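N-acetylglucosamine-6-phosphate deacetylase (Mycobacterium smegmatis, PDB 6FV4) probably catalyses the metal-dependent removal of the acetyl group from N-acetylglucosamine 6-phosphate, a step in amino-sugar metabolism. Local coordinates at residues V222-F227 against T251-V256; A62-G67 against A371-L376. The protein carries 1 engineered substitution. All coordinates share one frame; numbering follows the deposited sequence.

Contact 1 of 2, residues V222-F227 against T251-V256; sequences VGTHLF and TVEMIV. With CD (cadmium ion), chain J.
Two neighbouring parallel strands of the amidohydrolase beta/alpha barrel, linked in a beta-alpha-beta unit through helix 240-246, meet here at their C-terminal ends, where the metal ligand His225 lies. Gly223 N bonds to Thr251 O, and Glu253 N to Gly223 O at 2.9 Å; a side chain at Gly223 would point to the same face as Val252, towards its CG1. Strand 222-223 then ends, but the pairing continues through Leu226 N, which bonds to Glu253 O.

Glu253 does most of the work beyond the backbone. Its CG stands anti to its own carbonyl carbon (chi1 -65°) and the chain runs on extended, which carries the carboxylate alongside Thr224 to the turn before the metal ligand. OE1 accepts the backbone N-H of His225 at 3.1 Å, a nearly straight bond (166° at the hydrogen) that arrives on the anti side and 33° out of the carboxylate plane. The same oxygen takes a hydrogen bond from ND1 of His72, a ligand of the zinc ion, so one buried acid positions residues of both metal sites. OE2 receives a water that also bonds to Thr224 OG1, whose hydroxyl reaches Thr178 as well. A glutamate suits this place because its length spans from strand to turn, where its two oxygens take separate donors.

On the barrel's outer side, Leu226 CD1 lies 4.0 Å from Val252 CG1, and both side chains pack on Leu244 of helix 240-246. The His225 ring carries Thr224 CG2 over the centre of one face, while Ile255 CD1 packs on the base of the side chain, 3.7 Å from His225 CB; both probably help to hold the ring in place. Glu138, His150 and His204 share its cadmium ion, which His225 NE2 binds at 2.5 Å.

Contact 2 of 2, residues A62-G67 against A371-L376; sequences ATVVPG and ADLVVL
This antiparallel strand pairing, away from the annotated sites, joins the beginning of strand 63-76 to strand 373-376 from near the C-terminal end of the chain. Strands 23-25 and 382-387 flank the pair, an arrangement consistent with the small beta domain that accompanies the barrel in NagA enzymes. The short strand axes run at 154° to one another. Thr63 with Leu376 and Val65 with Val374 form the hydrogen-bonded pairs, each tied by two reciprocal backbone bonds. Between them, Val64 and Val375 make a non-hydrogen-bonded pair, where Val64 CA comes 3.3 Å from Val374 O in a CA-H...O contact. Pro66, which lacks an N-H, sits opposite Leu373 in a non-hydrogen-bonded position and therefore costs the ladder no bond. Gly67 N adds a last bond to Asp372 O, though it approaches from well above the carbonyl plane.

Mostly branched aliphatic residues line both faces. On one, Val65 CG2 rests 3.8 Å from Val374 CB, and Leu376 crosses Val65 at about a right angle, bringing its CD1 to 4.1 Å from that same methyl. The leucine chain, longer than a valine, reaches across to the next pair. Helix 339-357 meets this face through Val347, which touches Val65. Val64 and Val375 form the other face, both touched by Leu59. Adjoining it, Leu373 CB meets Val64 CG1, and Ala62 CB is pressed to 3.5 Å against Val375 CG1. That methyl stands anti to the valine's backbone N (chi1 -171°), turned towards Ala62; the small alanine suits so tight a fit. Glycine suits position 67 because a side chain would run tightly into Asp372 CB.

Backbone bonds thus set the register and apolar side chains hold the two strands together, while the Asp372 carboxylate turns to outside partners, Arg370 and Ala388 N.

From the N terminus, the chain first passes through 62-67 and on along strand 63-76 to the zinc ligands His72 and His74. It then builds successive barrel strands before reaching 222-227. Contact 1 closes a short loop, with helix 240-246 among the 23 residues between its segments, and joins neighbouring barrel strands. Contact 2 closes only when the chain returns at 371-376, after 303 intervening residues, so contact 1 is nested wholly inside its loop. It ties the start of strand 63-76, which leads into the barrel, to a strand from the C-terminal part. The centres lie about 24 Å apart without touching, yet strand 63-76 runs on to the metal site beside contact 1.

Contact 1 of 2, residues V222-F227 against T251-V256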
loop_
_atom_site.group_PDB
_atom_site.type_symbol
_atom_site.label_atom_id
_atom_site.label_comp_id
_atom_site.label_asym_id
_atom_site.label_seq_id
_atom_site.Cartn_x
_atom_site.Cartn_y
_atom_site.Cartn_z
ATOM N N VAL B 222 13.169 3.837 10.627
ATOM C CA VAL B 222 12.535 4.997 10.008
ATOM C C VAL B 222 12.830 4.976 8.514
ATOM O O VAL B 222 13.930 4.592 8.101
ATOM C CB VAL B 222 13.002 6.321 10.657
ATOM C CG1 VAL B 222 12.562 7.521 9.823
ATOM C CG2 VAL B 222 12.452 6.447 12.092
ATOM N N GLY B 223 11.833 5.336 7.706
ATOM C CA GLY B 223 12.041 5.635 6.299
ATOM C C GLY B 223 12.083 7.135 6.075
ATOM O O GLY B 223 11.118 7.841 6.380
ATOM N N THR B 224 13.236 7.630 5.589
ATOM C CA THR B 224 13.397 9.052 5.272
ATOM C C THR B 224 12.623 9.406 4.009
ATOM O O THR B 224 12.855 8.804 2.960
ATOM C CB THR B 224 14.877 9.406 5.065
ATOM O OG1 THR B 224 15.637 8.975 6.191
ATOM C CG2 THR B 224 15.051 10.895 4.897
ATOM N N HIS B 225 11.793 10.458 4.103
ATOM C CA HIS B 225 10.755 10.874 3.158
ATOM C C HIS B 225 10.460 9.846 2.064
ATOM O O HIS B 225 10.945 9.957 0.926
ATOM C CB HIS B 225 11.066 12.248 2.535
ATOM C CG HIS B 225 12.450 12.379 1.964
ATOM N ND1 HIS B 225 13.067 11.375 1.252
ATOM C CD2 HIS B 225 13.315 13.419 1.972
ATOM C CE1 HIS B 225 14.253 11.786 0.845
ATOM N NE2 HIS B 225 14.417 13.030 1.251
ATOM N N LEU B 226 9.667 8.843 2.441
ATOM C CA LEU B 226 9.252 7.751 1.568
ATOM C C LEU B 226 8.872 8.249 0.184
ATOM O O LEU B 226 8.149 9.235 0.049
ATOM C CB LEU B 226 8.059 7.020 2.193
ATOM C CG LEU B 226 7.875 5.594 1.682
ATOM C CD1 LEU B 226 8.849 4.656 2.334
ATOM C CD2 LEU B 226 6.443 5.108 1.933
ATOM N N PHE B 227 9.390 7.549 -0.833
ATOM C CA PHE B 227 9.204 7.766 -2.267
ATOM C C PHE B 227 10.114 8.857 -2.825
ATOM O O PHE B 227 10.457 8.821 -4.013
ATOM C CB PHE B 227 7.737 8.075 -2.610
ATOM C CG PHE B 227 6.844 6.858 -2.587
ATOM C CD1 PHE B 227 6.794 5.991 -3.679
ATOM C CD2 PHE B 227 6.079 6.568 -1.463
ATOM C CE1 PHE B 227 5.967 4.861 -3.663
ATOM C CE2 PHE B 227 5.259 5.441 -1.433
ATOM C CZ PHE B 227 5.202 4.581 -2.539
ATOM N N THR B 251 8.643 3.365 11.158
ATOM C CA THR B 251 7.764 4.510 10.969
ATOM C C THR B 251 8.231 5.297 9.748
ATOM O O THR B 251 9.370 5.783 9.719
ATOM C CB THR B 251 7.744 5.407 12.201
ATOM O OG1 THR B 251 7.334 4.642 13.342
ATOM C CG2 THR B 251 6.755 6.550 11.987
ATOM N N VAL B 252 7.346 5.446 8.745
ATOM C CA VAL B 252 7.727 6.098 7.495
ATOM C C VAL B 252 7.433 7.594 7.566
ATOM O O VAL B 252 6.399 8.030 8.083
ATOM C CB VAL B 252 7.039 5.430 6.289
ATOM C CG1 VAL B 252 7.596 4.006 6.117
ATOM C CG2 VAL B 252 5.499 5.437 6.432
ATOM N N GLU B 253 8.385 8.387 7.084
ATOM C CA GLU B 253 8.193 9.817 6.899
ATOM C C GLU B 253 7.520 10.051 5.563
ATOM O O GLU B 253 7.789 9.354 4.584
ATOM C CB GLU B 253 9.534 10.576 6.889
ATOM C CG GLU B 253 10.336 10.580 8.181
ATOM C CD GLU B 253 11.665 11.324 8.020
ATOM O OE1 GLU B 253 11.979 11.778 6.876
ATOM O OE2 GLU B 253 12.404 11.459 9.029
ATOM N N MET B 254 6.654 11.053 5.513
ATOM C CA MET B 254 6.142 11.474 4.224
ATOM C C MET B 254 6.031 12.988 4.223
ATOM O O MET B 254 5.552 13.585 5.192
ATOM C CB MET B 254 4.772 10.800 3.914
ATOM C CG MET B 254 4.262 11.098 2.536
ATOM S SD MET B 254 2.972 9.951 1.966
ATOM C CE MET B 254 3.790 8.360 2.112
ATOM N N ILE B 255 6.484 13.611 3.135
ATOM C CA ILE B 255 6.283 15.043 2.929
ATOM C C ILE B 255 4.938 15.202 2.222
ATOM O O ILE B 255 4.823 14.954 1.019
ATOM C CB ILE B 255 7.406 15.678 2.106
ATOM C CG1 ILE B 255 8.769 15.432 2.749
ATOM C CG2 ILE B 255 7.146 17.171 1.965
ATOM C CD1 ILE B 255 9.940 15.659 1.790
ATOM N N VAL B 256 3.926 15.645 2.965
ATOM C CA VAL B 256 2.600 15.871 2.394
ATOM C C VAL B 256 2.377 17.369 2.233
ATOM O O VAL B 256 1.586 17.980 2.962
ATOM C CB VAL B 256 1.519 15.215 3.266
ATOM C CG1 VAL B 256 0.190 15.168 2.536
ATOM C CG2 VAL B 256 1.958 13.798 3.618
HETATM CD CD CD J . 16.394 14.490 1.250
HETATM O O HOH W 1 14.863 10.312 8.316
HETATM O O HOH W 2 7.823 11.870 1.285
HETATM O O HOH W 3 15.528 15.171 -1.098
#

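Contact 2 of 2, residues A62-G67 against A371-L376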
loop_
_atom_site.group_PDB
_atom_site.type_symbol
_atom_site.label_atom_id
_atom_site.label_comp_id
_atom_site.label_asym_id
_atom_site.label_seq_id
_atom_site.Cartn_x
_atom_site.Cartn_y
_atom_site.Cartn_z
ATOM N N ALA B 62 -12.480 26.784 18.768
ATOM C CA ALA B 62 -11.174 26.392 18.269
ATOM C C ALA B 62 -10.934 24.920 18.561
ATOM O O ALA B 62 -11.533 24.346 19.476
ATOM C CB ALA B 62 -10.073 27.245 18.905
ATOM N N THR B 63 -10.074 24.303 17.753
ATOM C CA THR B 63 -9.586 22.953 18.014
ATOM C C THR B 63 -8.173 23.048 18.594
ATOM O O THR B 63 -7.304 23.691 17.999
ATOM C CB THR B 63 -9.599 22.112 16.731
ATOM O OG1 THR B 63 -10.944 21.972 16.253
ATOM C CG2 THR B 63 -9.045 20.720 16.988
ATOM N N VAL B 64 -7.954 22.452 19.770
ATOM C CA VAL B 64 -6.623 22.368 20.372
ATOM C C VAL B 64 -6.029 21.004 20.048
ATOM O O VAL B 64 -6.711 19.979 20.151
ATOM C CB VAL B 64 -6.666 22.598 21.892
ATOM C CG1 VAL B 64 -5.283 22.366 22.505
ATOM C CG2 VAL B 64 -7.167 24.001 22.214
ATOM N N VAL B 65 -4.767 20.994 19.635
ATOM C CA VAL B 65 -4.040 19.759 19.355
ATOM C C VAL B 65 -2.707 19.828 20.090
ATOM O O VAL B 65 -2.258 20.914 20.482
ATOM C CB VAL B 65 -3.830 19.555 17.836
ATOM C CG1 VAL B 65 -5.204 19.377 17.123
ATOM C CG2 VAL B 65 -3.016 20.716 17.252
ATOM N N PRO B 66 -2.045 18.694 20.287
ATOM C CA PRO B 66 -0.677 18.740 20.822
ATOM C C PRO B 66 0.237 19.474 19.848
ATOM O O PRO B 66 -0.053 19.596 18.654
ATOM C CB PRO B 66 -0.278 17.265 20.957
ATOM C CG PRO B 66 -1.562 16.458 20.741
ATOM C CD PRO B 66 -2.469 17.325 19.933
ATOM N N GLY B 67 1.345 19.988 20.376
ATOM C CA GLY B 67 2.296 20.671 19.513
ATOM C C GLY B 67 2.793 19.746 18.417
ATOM O O GLY B 67 2.934 18.535 18.616
ATOM N N ALA B 371 3.540 21.254 28.498
ATOM C CA ALA B 371 2.387 21.977 27.973
ATOM C C ALA B 371 2.755 22.609 26.628
ATOM O O ALA B 371 3.011 23.809 26.506
ATOM C CB ALA B 371 1.905 23.015 28.975
ATOM N N ASP B 372 2.766 21.765 25.597
ATOM C CA ASP B 372 3.003 22.181 24.221
ATOM C C ASP B 372 1.721 21.900 23.454
ATOM O O ASP B 372 1.303 20.742 23.357
ATOM C CB ASP B 372 4.160 21.412 23.586
ATOM C CG ASP B 372 5.446 21.507 24.375
ATOM O OD1 ASP B 372 5.563 22.369 25.271
ATOM O OD2 ASP B 372 6.353 20.704 24.088
ATOM N N LEU B 373 1.083 22.947 22.937
ATOM C CA LEU B 373 -0.181 22.752 22.241
ATOM C C LEU B 373 -0.341 23.829 21.180
ATOM O O LEU B 373 0.366 24.841 21.178
ATOM C CB LEU B 373 -1.371 22.753 23.213
ATOM C CG LEU B 373 -1.601 23.935 24.164
ATOM C CD1 LEU B 373 -2.218 25.152 23.465
ATOM C CD2 LEU B 373 -2.504 23.485 25.323
ATOM N N VAL B 374 -1.305 23.600 20.284
ATOM C CA VAL B 374 -1.564 24.469 19.141
ATOM C C VAL B 374 -3.067 24.689 19.041
ATOM O O VAL B 374 -3.852 23.751 19.201
ATOM C CB VAL B 374 -1.014 23.871 17.824
ATOM C CG1 VAL B 374 -1.395 24.746 16.628
ATOM C CG2 VAL B 374 0.490 23.717 17.891
ATOM N N VAL B 375 -3.468 25.932 18.826
ATOM C CA VAL B 375 -4.870 26.291 18.716
ATOM C C VAL B 375 -5.154 26.561 17.251
ATOM O O VAL B 375 -4.414 27.306 16.599
ATOM C CB VAL B 375 -5.217 27.503 19.591
ATOM C CG1 VAL B 375 -6.719 27.693 19.621
ATOM C CG2 VAL B 375 -4.682 27.297 21.013
ATOM N N LEU B 376 -6.207 25.933 16.728
ATOM C CA LEU B 376 -6.560 26.032 15.321
ATOM C C LEU B 376 -8.004 26.486 15.199
ATOM O O LEU B 376 -8.850 26.079 16.000
ATOM C CB LEU B 376 -6.381 24.681 14.613
ATOM C CG LEU B 376 -5.075 23.913 14.811
ATOM C CD1 LEU B 376 -5.225 22.487 14.301
ATOM C CD2 LEU B 376 -3.930 24.617 14.095
#